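Local atomic coordinates of radical SAM domain protein (Methanothrix thermoacetophila, PDB entry 6Y1X), a protein that belongs to the NifB family of radical SAM enzymes, binds [4Fe-4S] clusters and probably acts as a carbide synthase in making the nitrogenase FeMo cofactor. Residues L85-A90 with T121-R126; D148-L153 with I204-R209; V163-V168 with D198-G203; D178-I181 with R186-G189. One frame throughout, in Å; residues are numbered along the deposited sequence.

Contact 1 of 4, residues L85-A90 with T121-R126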
loop_
_atom_site.group_PDB
_atom_site.type_symbol
_atom_site.label_atom_id
_atom_site.label_comp_id
_atom_site.label_asym_id
_atom_site.label_seq_id
_atom_site.Cartn_x
_atom_site.Cartn_y
_atom_site.Cartn_z
ATOM N N LEU A 85 -9.412 11.977 10.640
ATOM C CA LEU A 85 -10.771 12.390 10.318
ATOM C C LEU A 85 -11.753 11.261 10.586
ATOM O O LEU A 85 -11.444 10.088 10.355
ATOM C CB LEU A 85 -10.876 12.821 8.854
ATOM C CG LEU A 85 -10.013 14.005 8.417
ATOM C CD1 LEU A 85 -10.306 14.367 6.972
ATOM C CD2 LEU A 85 -10.267 15.201 9.326
ATOM N N THR A 86 -12.946 11.621 11.054
ATOM C CA THR A 86 -14.034 10.664 11.067
ATOM C C THR A 86 -14.548 10.492 9.641
ATOM O O THR A 86 -14.274 11.328 8.775
ATOM C CB THR A 86 -15.167 11.144 11.970
ATOM O OG1 THR A 86 -15.742 12.328 11.411
ATOM C CG2 THR A 86 -14.648 11.445 13.374
ATOM N N PRO A 87 -15.287 9.410 9.365
ATOM C CA PRO A 87 -15.880 9.255 8.025
ATOM C C PRO A 87 -16.666 10.469 7.555
ATOM O O PRO A 87 -16.558 10.858 6.386
ATOM C CB PRO A 87 -16.775 8.022 8.198
ATOM C CG PRO A 87 -16.032 7.198 9.204
ATOM C CD PRO A 87 -15.472 8.198 10.187
ATOM N N GLN A 88 -17.450 11.081 8.442
ATOM C CA GLN A 88 -18.236 12.246 8.052
ATOM C C GLN A 88 -17.335 13.423 7.696
ATOM O O GLN A 88 -17.565 14.106 6.691
ATOM C CB GLN A 88 -19.200 12.622 9.177
ATOM C CG GLN A 88 -20.535 13.152 8.693
ATOM C CD GLN A 88 -21.288 12.137 7.851
ATOM O OE1 GLN A 88 -21.553 11.019 8.294
ATOM N NE2 GLN A 88 -21.628 12.521 6.625
ATOM N N GLU A 89 -16.304 13.675 8.506
ATOM C CA GLU A 89 -15.373 14.755 8.202
ATOM C C GLU A 89 -14.632 14.493 6.898
ATOM O O GLU A 89 -14.416 15.414 6.101
ATOM C CB GLU A 89 -14.385 14.932 9.355
ATOM C CG GLU A 89 -15.020 15.458 10.629
ATOM C CD GLU A 89 -14.143 15.261 11.847
ATOM O OE1 GLU A 89 -13.089 14.602 11.728
ATOM O OE2 GLU A 89 -14.515 15.762 12.930
ATOM N N ALA A 90 -14.239 13.240 6.659
ATOM C CA ALA A 90 -13.531 12.908 5.427
ATOM C C ALA A 90 -14.400 13.179 4.207
ATOM O O ALA A 90 -13.920 13.711 3.198
ATOM C CB ALA A 90 -13.081 11.449 5.456
ATOM N N THR A 121 -12.371 3.003 7.553
ATOM C CA THR A 121 -11.980 2.947 6.148
ATOM C C THR A 121 -13.166 2.560 5.280
ATOM O O THR A 121 -13.439 3.186 4.247
ATOM C CB THR A 121 -10.845 1.936 5.966
ATOM O OG1 THR A 121 -9.690 2.365 6.699
ATOM C CG2 THR A 121 -10.499 1.765 4.498
ATOM N N PHE A 122 -13.880 1.509 5.689
ATOM C CA PHE A 122 -14.980 0.983 4.893
ATOM C C PHE A 122 -16.169 1.928 4.914
ATOM O O PHE A 122 -16.860 2.090 3.903
ATOM C CB PHE A 122 -15.351 -0.408 5.407
ATOM C CG PHE A 122 -14.191 -1.358 5.420
ATOM C CD1 PHE A 122 -13.887 -2.114 4.297
ATOM C CD2 PHE A 122 -13.361 -1.446 6.528
ATOM C CE1 PHE A 122 -12.806 -2.969 4.295
ATOM C CE2 PHE A 122 -12.271 -2.294 6.532
ATOM C CZ PHE A 122 -11.993 -3.059 5.416
ATOM N N GLU A 123 -16.423 2.561 6.062
ATOM C CA GLU A 123 -17.510 3.527 6.140
ATOM C C GLU A 123 -17.221 4.750 5.278
ATOM O O GLU A 123 -18.123 5.282 4.621
ATOM C CB GLU A 123 -17.742 3.931 7.595
ATOM C CG GLU A 123 -18.958 4.804 7.811
ATOM C CD GLU A 123 -20.187 4.268 7.103
ATOM O OE1 GLU A 123 -20.786 5.022 6.308
ATOM O OE2 GLU A 123 -20.546 3.091 7.330
ATOM N N THR A 124 -15.965 5.194 5.256
ATOM C CA THR A 124 -15.598 6.369 4.471
ATOM C C THR A 124 -15.745 6.109 2.977
ATOM O O THR A 124 -16.373 6.895 2.257
ATOM C CB THR A 124 -14.160 6.777 4.785
ATOM O OG1 THR A 124 -14.055 7.158 6.161
ATOM C CG2 THR A 124 -13.739 7.940 3.907
ATOM N N LEU A 125 -15.184 5.000 2.492
ATOM C CA LEU A 125 -15.229 4.731 1.061
ATOM C C LEU A 125 -16.632 4.367 0.605
ATOM O O LEU A 125 -16.973 4.573 -0.564
ATOM C CB LEU A 125 -14.247 3.621 0.707
ATOM C CG LEU A 125 -12.784 4.028 0.852
ATOM C CD1 LEU A 125 -11.915 2.825 0.626
ATOM C CD2 LEU A 125 -12.426 5.152 -0.114
ATOM N N ARG A 126 -17.453 3.827 1.505
ATOM C CA ARG A 126 -18.862 3.631 1.193
ATOM C C ARG A 126 -19.572 4.970 1.022
ATOM O O ARG A 126 -20.393 5.134 0.111
ATOM C CB ARG A 126 -19.524 2.800 2.291
ATOM C CG ARG A 126 -20.975 2.462 2.026
ATOM C CD ARG A 126 -21.675 1.998 3.291
ATOM N NE ARG A 126 -21.804 3.073 4.274
ATOM C CZ ARG A 126 -22.783 3.974 4.274
ATOM N NH1 ARG A 126 -23.722 3.940 3.337
ATOM N NH2 ARG A 126 -22.824 4.914 5.210
#
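The ring of Pro87 lies against Glu123 and Thr124 where two helices, 87-100 and 119-131, meet in the TIM-barrel-like radical SAM domain. Pro87 stands in the first turn of its helix, and its ring crosses each of the two facing side chains at about a right angle. The closest approach is made by Thr124, whose OG1 comes within 3.3 Å of Pro87 CA and also sits beside CB and CG. No hydrogen bond crosses the contact; the hydroxyl bonds instead to Glu120 O, one turn earlier in its own helix. That bond goes with the torsion of Thr124: OG1 stands beside the backbone N (chi1 -63°), while CG2 is swung to the carbonyl side. From there CG2 touches Ala90 CB at 3.9 Å, one turn beyond Pro87, so the two branches of Thr124 divide their work between proline ring and alanine methyl. Glu123 approaches the ring with its methylenes alone. Its CG lies 3.9 Å from Pro87 CB, and the chain then bends at chi2 (47°), turning the carboxylate away from the ring, toward Arg126. Val55, in a loop, touches both Ala90 and Thr124. The start of helix 87-100 is fixed by a capping box: Glu89 N donates to Thr86 OG1 at 3.3 Å, and Thr86 N reaches Glu89 OE1 at 3.1 Å, meeting that oxygen from above the carboxylate plane.

Contact 2 of 4, residues D148-L153 with I204-R209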
loop_
_atom_site.group_PDB
_atom_site.type_symbol
_atom_site.label_atom_id
_atom_site.label_comp_id
_atom_site.label_asym_id
_atom_site.label_seq_id
_atom_site.Cartn_x
_atom_site.Cartn_y
_atom_site.Cartn_z
ATOM N N ASP A 148 -9.307 -11.253 4.461
ATOM C CA ASP A 148 -10.524 -11.148 5.256
ATOM C C ASP A 148 -11.431 -10.013 4.794
ATOM O O ASP A 148 -12.646 -10.085 4.988
ATOM C CB ASP A 148 -10.181 -10.958 6.735
ATOM C CG ASP A 148 -9.641 -12.221 7.380
ATOM O OD1 ASP A 148 -9.719 -13.296 6.747
ATOM O OD2 ASP A 148 -9.140 -12.139 8.522
ATOM N N ARG A 149 -10.877 -8.973 4.170
ATOM C CA ARG A 149 -11.661 -7.790 3.850
ATOM C C ARG A 149 -11.824 -7.544 2.355
ATOM O O ARG A 149 -12.478 -6.564 1.980
ATOM C CB ARG A 149 -11.040 -6.540 4.493
ATOM C CG ARG A 149 -10.985 -6.567 6.018
ATOM C CD ARG A 149 -12.278 -7.054 6.664
ATOM N NE ARG A 149 -13.413 -6.159 6.481
ATOM C CZ ARG A 149 -13.815 -5.272 7.388
ATOM N NH1 ARG A 149 -13.156 -5.154 8.533
ATOM N NH2 ARG A 149 -14.869 -4.502 7.147
ATOM N N ILE A 150 -11.251 -8.390 1.493
ATOM C CA ILE A 150 -11.312 -8.128 0.056
ATOM C C ILE A 150 -12.756 -8.132 -0.424
ATOM O O ILE A 150 -13.119 -7.373 -1.330
ATOM C CB ILE A 150 -10.447 -9.144 -0.718
ATOM C CG1 ILE A 150 -10.459 -8.840 -2.218
ATOM C CG2 ILE A 150 -10.890 -10.572 -0.434
ATOM C CD1 ILE A 150 -9.889 -7.483 -2.571
ATOM N N GLU A 151 -13.602 -8.978 0.172
ATOM C CA GLU A 151 -15.006 -9.017 -0.222
ATOM C C GLU A 151 -15.688 -7.683 0.067
ATOM O O GLU A 151 -16.495 -7.203 -0.736
ATOM C CB GLU A 151 -15.723 -10.150 0.509
ATOM C CG GLU A 151 -17.141 -10.395 0.033
ATOM C CD GLU A 151 -17.605 -11.820 0.277
ATOM O OE1 GLU A 151 -17.396 -12.332 1.399
ATOM O OE2 GLU A 151 -18.184 -12.426 -0.650
ATOM N N ASP A 152 -15.366 -7.070 1.212
ATOM C CA ASP A 152 -15.922 -5.760 1.543
ATOM C C ASP A 152 -15.442 -4.696 0.565
ATOM O O ASP A 152 -16.229 -3.863 0.101
ATOM C CB ASP A 152 -15.545 -5.372 2.971
ATOM C CG ASP A 152 -16.211 -6.245 4.006
ATOM O OD1 ASP A 152 -17.133 -7.006 3.639
ATOM O OD2 ASP A 152 -15.807 -6.175 5.187
ATOM N N LEU A 153 -14.142 -4.704 0.252
ATOM C CA LEU A 153 -13.586 -3.712 -0.663
ATOM C C LEU A 153 -14.260 -3.802 -2.022
ATOM O O LEU A 153 -14.610 -2.784 -2.630
ATOM C CB LEU A 153 -12.081 -3.926 -0.806
ATOM C CG LEU A 153 -11.217 -3.618 0.412
ATOM C CD1 LEU A 153 -9.771 -3.976 0.120
ATOM C CD2 LEU A 153 -11.338 -2.157 0.813
ATOM N N ILE A 204 -3.652 -10.968 -2.404
ATOM C CA ILE A 204 -3.314 -10.533 -3.756
ATOM C C ILE A 204 -3.978 -11.441 -4.780
ATOM O O ILE A 204 -4.577 -10.975 -5.758
ATOM C CB ILE A 204 -1.785 -10.496 -3.938
ATOM C CG1 ILE A 204 -1.180 -9.342 -3.136
ATOM C CG2 ILE A 204 -1.409 -10.412 -5.414
ATOM C CD1 ILE A 204 0.328 -9.396 -3.038
ATOM N N GLU A 205 -3.865 -12.753 -4.578
ATOM C CA GLU A 205 -4.510 -13.701 -5.479
ATOM C C GLU A 205 -6.009 -13.431 -5.578
ATOM O O GLU A 205 -6.580 -13.419 -6.675
ATOM C CB GLU A 205 -4.241 -15.126 -4.994
ATOM C CG GLU A 205 -4.958 -16.217 -5.762
ATOM C CD GLU A 205 -4.562 -17.599 -5.275
ATOM O OE1 GLU A 205 -3.717 -17.684 -4.357
ATOM O OE2 GLU A 205 -5.097 -18.598 -5.800
ATOM N N GLU A 206 -6.664 -13.204 -4.434
ATOM C CA GLU A 206 -8.106 -12.983 -4.448
ATOM C C GLU A 206 -8.448 -11.641 -5.089
ATOM O O GLU A 206 -9.446 -11.530 -5.812
ATOM C CB GLU A 206 -8.668 -13.075 -3.028
ATOM C CG GLU A 206 -10.179 -12.907 -2.945
ATOM C CD GLU A 206 -10.942 -13.956 -3.750
ATOM O OE1 GLU A 206 -10.404 -15.064 -3.967
ATOM O OE2 GLU A 206 -12.086 -13.673 -4.162
ATOM N N ALA A 207 -7.658 -10.602 -4.799
ATOM C CA ALA A 207 -7.864 -9.307 -5.440
ATOM C C ALA A 207 -7.743 -9.418 -6.954
ATOM O O ALA A 207 -8.567 -8.868 -7.696
ATOM C CB ALA A 207 -6.863 -8.286 -4.894
ATOM N N VAL A 208 -6.730 -10.145 -7.433
ATOM C CA VAL A 208 -6.559 -10.329 -8.874
ATOM C C VAL A 208 -7.734 -11.106 -9.455
ATOM O O VAL A 208 -8.266 -10.752 -10.516
ATOM C CB VAL A 208 -5.212 -11.010 -9.174
ATOM C CG1 VAL A 208 -5.161 -11.485 -10.618
ATOM C CG2 VAL A 208 -4.066 -10.040 -8.908
ATOM N N ARG A 209 -8.171 -12.168 -8.766
ATOM C CA ARG A 209 -9.307 -12.942 -9.262
ATOM C C ARG A 209 -10.544 -12.067 -9.409
ATOM O O ARG A 209 -11.345 -12.276 -10.326
ATOM C CB ARG A 209 -9.584 -14.124 -8.327
ATOM C CG ARG A 209 -10.662 -15.089 -8.821
ATOM C CD ARG A 209 -11.104 -16.074 -7.730
ATOM N NE ARG A 209 -11.883 -15.462 -6.655
ATOM C CZ ARG A 209 -13.179 -15.174 -6.737
ATOM N NH1 ARG A 209 -13.856 -15.448 -7.843
ATOM N NH2 ARG A 209 -13.804 -14.618 -5.706
#
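Ile150 packs on Glu206 and Ala207, joining helix 146-156 to helix 189-209, two neighbours on the flank of the parallel sheet of the radical SAM domain. Its CB points at the other helix and there divides into two branches. The short branch, CG2, lies between the backbone N and the carbonyl carbon and presses on Glu206 CG at 3.5 Å. The longer branch leaves through CG1, which runs opposite the backbone N (chi1 -178°) and passes Glu206 CG at 4.1 Å. At its tip, CD1 comes to rest 3.9 Å from Ala207 CB and nearly as close to Ala207 CA. The small alanine thus lets the isoleucine approach the helix backbone, while Ile161 of strand 160-164 touches both Ile150 and Ala207 from the sheet. With an alanine here, both branches go and a gap would probably open between the helices, leaving the Glu206 methylene and the Ala207 methyl without this partner across the helices. Glu206 offers Ile150 only carbon; its chain bends at chi2 (60°), and the carboxylate is taken by Arg209 and Arg210. Arg209 NE meets Glu206 OE1 at 3.1 Å almost straight (172°), with that oxygen lying in the guanidinium plane.

Contact 3 of 4, residues V163-V168 with D198-G203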
loop_
_atom_site.group_PDB
_atom_site.type_symbol
_atom_site.label_atom_id
_atom_site.label_comp_id
_atom_site.label_asym_id
_atom_site.label_seq_id
_atom_site.Cartn_x
_atom_site.Cartn_y
_atom_site.Cartn_z
ATOM N N VAL A 163 -0.532 -3.182 -2.209
ATOM C CA VAL A 163 -0.068 -4.036 -1.127
ATOM C C VAL A 163 1.424 -3.795 -0.989
ATOM O O VAL A 163 2.151 -3.831 -1.986
ATOM C CB VAL A 163 -0.363 -5.523 -1.403
ATOM C CG1 VAL A 163 0.149 -6.390 -0.264
ATOM C CG2 VAL A 163 -1.850 -5.742 -1.653
ATOM N N THR A 164 1.889 -3.583 0.235
ATOM C CA THR A 164 3.323 -3.483 0.472
ATOM C C THR A 164 3.852 -4.874 0.794
ATOM O O THR A 164 3.514 -5.456 1.830
ATOM C CB THR A 164 3.640 -2.482 1.578
ATOM O OG1 THR A 164 3.279 -1.170 1.131
ATOM C CG2 THR A 164 5.144 -2.487 1.883
ATOM N N LEU A 165 4.682 -5.403 -0.099
ATOM C CA LEU A 165 5.199 -6.761 -0.007
ATOM C C LEU A 165 6.717 -6.661 -0.019
ATOM O O LEU A 165 7.316 -6.357 -1.056
ATOM C CB LEU A 165 4.689 -7.629 -1.156
ATOM C CG LEU A 165 5.099 -9.100 -1.172
ATOM C CD1 LEU A 165 4.593 -9.806 0.069
ATOM C CD2 LEU A 165 4.557 -9.767 -2.416
ATOM N N ASN A 166 7.331 -6.882 1.141
ATOM C CA ASN A 166 8.760 -6.671 1.297
ATOM C C ASN A 166 9.548 -7.969 1.255
ATOM O O ASN A 166 10.782 -7.927 1.272
ATOM C CB ASN A 166 9.042 -5.944 2.614
ATOM C CG ASN A 166 8.574 -4.509 2.591
ATOM O OD1 ASN A 166 8.602 -3.856 1.547
ATOM N ND2 ASN A 166 8.121 -4.013 3.736
ATOM N N ALA A 167 8.863 -9.110 1.230
ATOM C CA ALA A 167 9.508 -10.412 1.196
ATOM C C ALA A 167 8.494 -11.454 0.742
ATOM O O ALA A 167 7.317 -11.371 1.092
ATOM C CB ALA A 167 10.078 -10.789 2.569
ATOM N N VAL A 168 8.961 -12.426 -0.038
ATOM C CA VAL A 168 8.209 -13.641 -0.326
ATOM C C VAL A 168 8.886 -14.854 0.292
ATOM O O VAL A 168 8.481 -15.994 0.038
ATOM C CB VAL A 168 7.976 -13.842 -1.833
ATOM C CG1 VAL A 168 7.079 -12.736 -2.386
ATOM C CG2 VAL A 168 9.300 -13.905 -2.586
ATOM N N ASP A 198 1.590 -15.454 4.110
ATOM C CA ASP A 198 0.492 -16.271 3.605
ATOM C C ASP A 198 -0.753 -15.432 3.332
ATOM O O ASP A 198 -1.444 -15.643 2.328
ATOM C CB ASP A 198 0.224 -17.431 4.557
ATOM C CG ASP A 198 1.257 -18.548 4.401
ATOM O OD1 ASP A 198 2.382 -18.408 4.926
ATOM O OD2 ASP A 198 0.960 -19.553 3.722
ATOM N N ASN A 199 -1.054 -14.474 4.214
ATOM C CA ASN A 199 -2.214 -13.611 4.005
ATOM C C ASN A 199 -1.995 -12.646 2.843
ATOM O O ASN A 199 -2.908 -12.421 2.042
ATOM C CB ASN A 199 -2.540 -12.842 5.287
ATOM C CG ASN A 199 -3.403 -13.642 6.246
ATOM O OD1 ASN A 199 -3.584 -14.848 6.081
ATOM N ND2 ASN A 199 -3.941 -12.973 7.258
ATOM N N GLN A 200 -0.802 -12.052 2.741
ATOM C CA GLN A 200 -0.508 -11.172 1.610
ATOM C C GLN A 200 -0.712 -11.893 0.282
ATOM O O GLN A 200 -1.350 -11.364 -0.633
ATOM C CB GLN A 200 0.926 -10.644 1.694
ATOM C CG GLN A 200 1.230 -9.746 2.882
ATOM C CD GLN A 200 2.725 -9.508 3.053
ATOM O OE1 GLN A 200 3.509 -10.454 3.119
ATOM N NE2 GLN A 200 3.124 -8.242 3.141
ATOM N N LEU A 201 -0.183 -13.110 0.162
ATOM C CA LEU A 201 -0.299 -13.831 -1.102
ATOM C C LEU A 201 -1.741 -14.233 -1.380
ATOM O O LEU A 201 -2.215 -14.096 -2.515
ATOM C CB LEU A 201 0.611 -15.057 -1.107
ATOM C CG LEU A 201 2.108 -14.749 -1.000
ATOM C CD1 LEU A 201 2.921 -16.037 -0.963
ATOM C CD2 LEU A 201 2.569 -13.832 -2.132
ATOM N N LYS A 202 -2.447 -14.761 -0.373
ATOM C CA LYS A 202 -3.857 -15.101 -0.566
ATOM C C LYS A 202 -4.683 -13.874 -0.929
ATOM O O LYS A 202 -5.597 -13.953 -1.759
ATOM C CB LYS A 202 -4.424 -15.769 0.687
ATOM C CG LYS A 202 -3.887 -17.168 0.956
ATOM C CD LYS A 202 -4.474 -17.746 2.239
ATOM C CE LYS A 202 -4.386 -19.268 2.268
ATOM N NZ LYS A 202 -2.978 -19.757 2.223
ATOM N N GLY A 203 -4.388 -12.730 -0.313
ATOM C CA GLY A 203 -5.174 -11.540 -0.593
ATOM C C GLY A 203 -4.919 -10.985 -1.981
ATOM O O GLY A 203 -5.856 -10.611 -2.689
HETATM O O HOH W 1 6.025 -8.050 3.553
HETATM O O HOH W 2 5.993 -10.692 3.581
#
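Gln200 reaches from helix 189-209 to the end of strand 160-164, its side-chain amide lying over Leu165 and reaching the backbone that follows through two waters. Leu165 CD1 lies under one face of the amide, 3.3 Å from Gln200 OE1 and 3.5 Å from CD, with NE2 a little farther off. One water accepts from Gln200 NE2 (2.9 Å) and from Asn166 N (3.0 Å); a second donates to Gln200 OE1 and to Ala167 O. NE2 also donates directly to Asn142 O, a backbone acceptor on a residue lining one [4Fe-4S] cluster; Thr164 O is 3.1 Å from the same nitrogen. Gln200 spans this distance because its chain is extended beyond CG (chi2 168°). A leucine in its place would probably leave Asn142 O without this donor and both waters without their side-chain mate. Farther out, Leu165 rests on Ile236 of helix 229-239 and Val216 of strand 213-220, while Asn166 ND2 bonds to Tyr65 OH, of the same cluster pocket. The helix belongs to the beta-alpha-beta crossover from strand 160-164 to its parallel neighbour 213-220. The two bonds given by NE2, to a water and to Asn142 O, probably fix which way round the buried amide sits, and a polar network rather than apolar packing alone links helix, strand end and cluster-side loop.

Contact 4 of 4, residues D178-I181 with R186-G189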
loop_
_atom_site.group_PDB
_atom_site.type_symbol
_atom_site.label_atom_id
_atom_site.label_comp_id
_atom_site.label_asym_id
_atom_site.label_seq_id
_atom_site.Cartn_x
_atom_site.Cartn_y
_atom_site.Cartn_z
ATOM N N ASP A 178 8.586 -6.484 13.556
ATOM C CA ASP A 178 8.646 -6.818 14.975
ATOM C C ASP A 178 7.547 -7.800 15.350
ATOM O O ASP A 178 7.789 -8.765 16.084
ATOM C CB ASP A 178 8.495 -5.557 15.831
ATOM C CG ASP A 178 9.787 -4.805 16.018
ATOM O OD1 ASP A 178 10.845 -5.276 15.557
ATOM O OD2 ASP A 178 9.735 -3.729 16.643
ATOM N N TYR A 179 6.331 -7.569 14.862
ATOM C CA TYR A 179 5.195 -8.395 15.238
ATOM C C TYR A 179 4.071 -8.153 14.247
ATOM O O TYR A 179 4.075 -7.176 13.497
ATOM C CB TYR A 179 4.730 -8.104 16.674
ATOM C CG TYR A 179 4.212 -6.700 16.920
ATOM C CD1 TYR A 179 2.941 -6.317 16.503
ATOM C CD2 TYR A 179 4.994 -5.759 17.574
ATOM C CE1 TYR A 179 2.471 -5.039 16.727
ATOM C CE2 TYR A 179 4.527 -4.481 17.808
ATOM C CZ TYR A 179 3.266 -4.126 17.380
ATOM O OH TYR A 179 2.797 -2.847 17.604
ATOM N N VAL A 180 3.094 -9.055 14.278
ATOM C CA VAL A 180 1.817 -8.866 13.605
ATOM C C VAL A 180 0.726 -9.199 14.608
ATOM O O VAL A 180 0.905 -10.043 15.494
ATOM C CB VAL A 180 1.666 -9.730 12.328
ATOM C CG1 VAL A 180 2.867 -9.556 11.397
ATOM C CG2 VAL A 180 1.482 -11.189 12.678
ATOM N N ILE A 181 -0.397 -8.498 14.487
ATOM C CA ILE A 181 -1.581 -8.739 15.303
ATOM C C ILE A 181 -2.650 -9.275 14.366
ATOM O O ILE A 181 -3.109 -8.563 13.465
ATOM C CB ILE A 181 -2.061 -7.469 16.021
ATOM C CG1 ILE A 181 -0.930 -6.851 16.841
ATOM C CG2 ILE A 181 -3.260 -7.781 16.909
ATOM C CD1 ILE A 181 -1.223 -5.437 17.295
ATOM N N ARG A 186 -1.059 -11.320 19.129
ATOM C CA ARG A 186 0.193 -10.741 18.671
ATOM C C ARG A 186 1.214 -11.863 18.524
ATOM O O ARG A 186 1.423 -12.640 19.459
ATOM C CB ARG A 186 0.673 -9.685 19.669
ATOM C CG ARG A 186 1.856 -8.839 19.233
ATOM C CD ARG A 186 1.834 -7.495 19.972
ATOM N NE ARG A 186 3.166 -6.981 20.288
ATOM C CZ ARG A 186 3.415 -5.724 20.654
ATOM N NH1 ARG A 186 2.430 -4.833 20.726
ATOM N NH2 ARG A 186 4.656 -5.345 20.917
ATOM N N TYR A 187 1.844 -11.940 17.355
ATOM C CA TYR A 187 2.846 -12.947 17.047
ATOM C C TYR A 187 4.156 -12.236 16.739
ATOM O O TYR A 187 4.155 -11.125 16.205
ATOM C CB TYR A 187 2.443 -13.785 15.821
ATOM C CG TYR A 187 1.150 -14.557 15.951
ATOM C CD1 TYR A 187 -0.054 -13.973 15.591
ATOM C CD2 TYR A 187 1.136 -15.881 16.385
ATOM C CE1 TYR A 187 -1.240 -14.665 15.677
ATOM C CE2 TYR A 187 -0.053 -16.586 16.479
ATOM C CZ TYR A 187 -1.239 -15.967 16.118
ATOM O OH TYR A 187 -2.436 -16.633 16.212
ATOM N N GLU A 188 5.271 -12.902 17.031
ATOM C CA GLU A 188 6.596 -12.382 16.721
ATOM C C GLU A 188 7.382 -13.402 15.911
ATOM O O GLU A 188 6.986 -14.562 15.769
ATOM C CB GLU A 188 7.372 -12.028 18.000
ATOM C CG GLU A 188 6.752 -10.907 18.824
ATOM C CD GLU A 188 7.591 -10.544 20.039
ATOM O OE1 GLU A 188 7.065 -9.865 20.946
ATOM O OE2 GLU A 188 8.777 -10.940 20.088
ATOM N N GLY A 189 8.528 -12.956 15.397
ATOM C CA GLY A 189 9.468 -13.888 14.810
ATOM C C GLY A 189 8.978 -14.501 13.508
ATOM O O GLY A 189 8.168 -13.927 12.771
HETATM O O HOH W 3 9.946 -10.423 15.548
#
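Arg186 lays its guanidinium flat on the ring of Tyr179, a cation-pi stack on one face of the beta hairpin 177-182/185-188. The planes are 15° apart, and Arg186 CZ stands 3.5 Å from the ring centroid, offset toward the CE2 side. A CH-pi contact joins in, Arg186 CD lying over the same face, 4.0 Å from the centroid, so the arginine follows the ring with both methylene and charged end. Tyr179 chi1 of 63° places CG between its backbone N and carbonyl carbon and carries the ring over to the arginine. Backbone bonds hold the strands in antiparallel register: Val180 and Tyr187 form a hydrogen-bonded pair, with Val180 N to Tyr187 O at 3.0 Å and Tyr187 N to Val180 O at 2.8 Å, the latter nearly straight (170°). Val180 O also receives a CA-H...O contact from Arg186 CA at 3.3 Å. At the hairpin's open end a water accepts from Gly189 N (2.9 Å) and lies close to Asp178 O. Carbon contacts lie on both faces: Ile181 CG1 meets the Arg186 CG methylene beside the stack, and on the reverse Val180 CG2 touches Tyr187 CB at 4.2 Å. That reverse face packs on helix 189-209, where both Val180 and Tyr187 touch Ala192. Along its other edge strand 177-182 pairs with strand 61-63, which carries the cluster ligand Cys63.

From the N terminus, contact 1 closes first, bringing helix 119-131 back against the start of helix 87-100 before any other contact opens. The remaining three are concentric. Contact 2 opens at 148-153, contact 3 at 163-168 and contact 4 at 178-181; they then close in reverse order, the hairpin at 186-189, then 198-203, then 204-209. Helix 189-209 serves both outer loops, and Ile204 packs on Val163 where contacts 2 and 3 touch. Contact 1 joins this series through Phe122, which meets Arg149 of contact 2 in a cation-pi pair. Contacts 1 and 2 join helices flanking the parallel sheet, contact 3 ties helix 189-209 to strand 160-164, and contact 4 builds the hairpin leading into that helix.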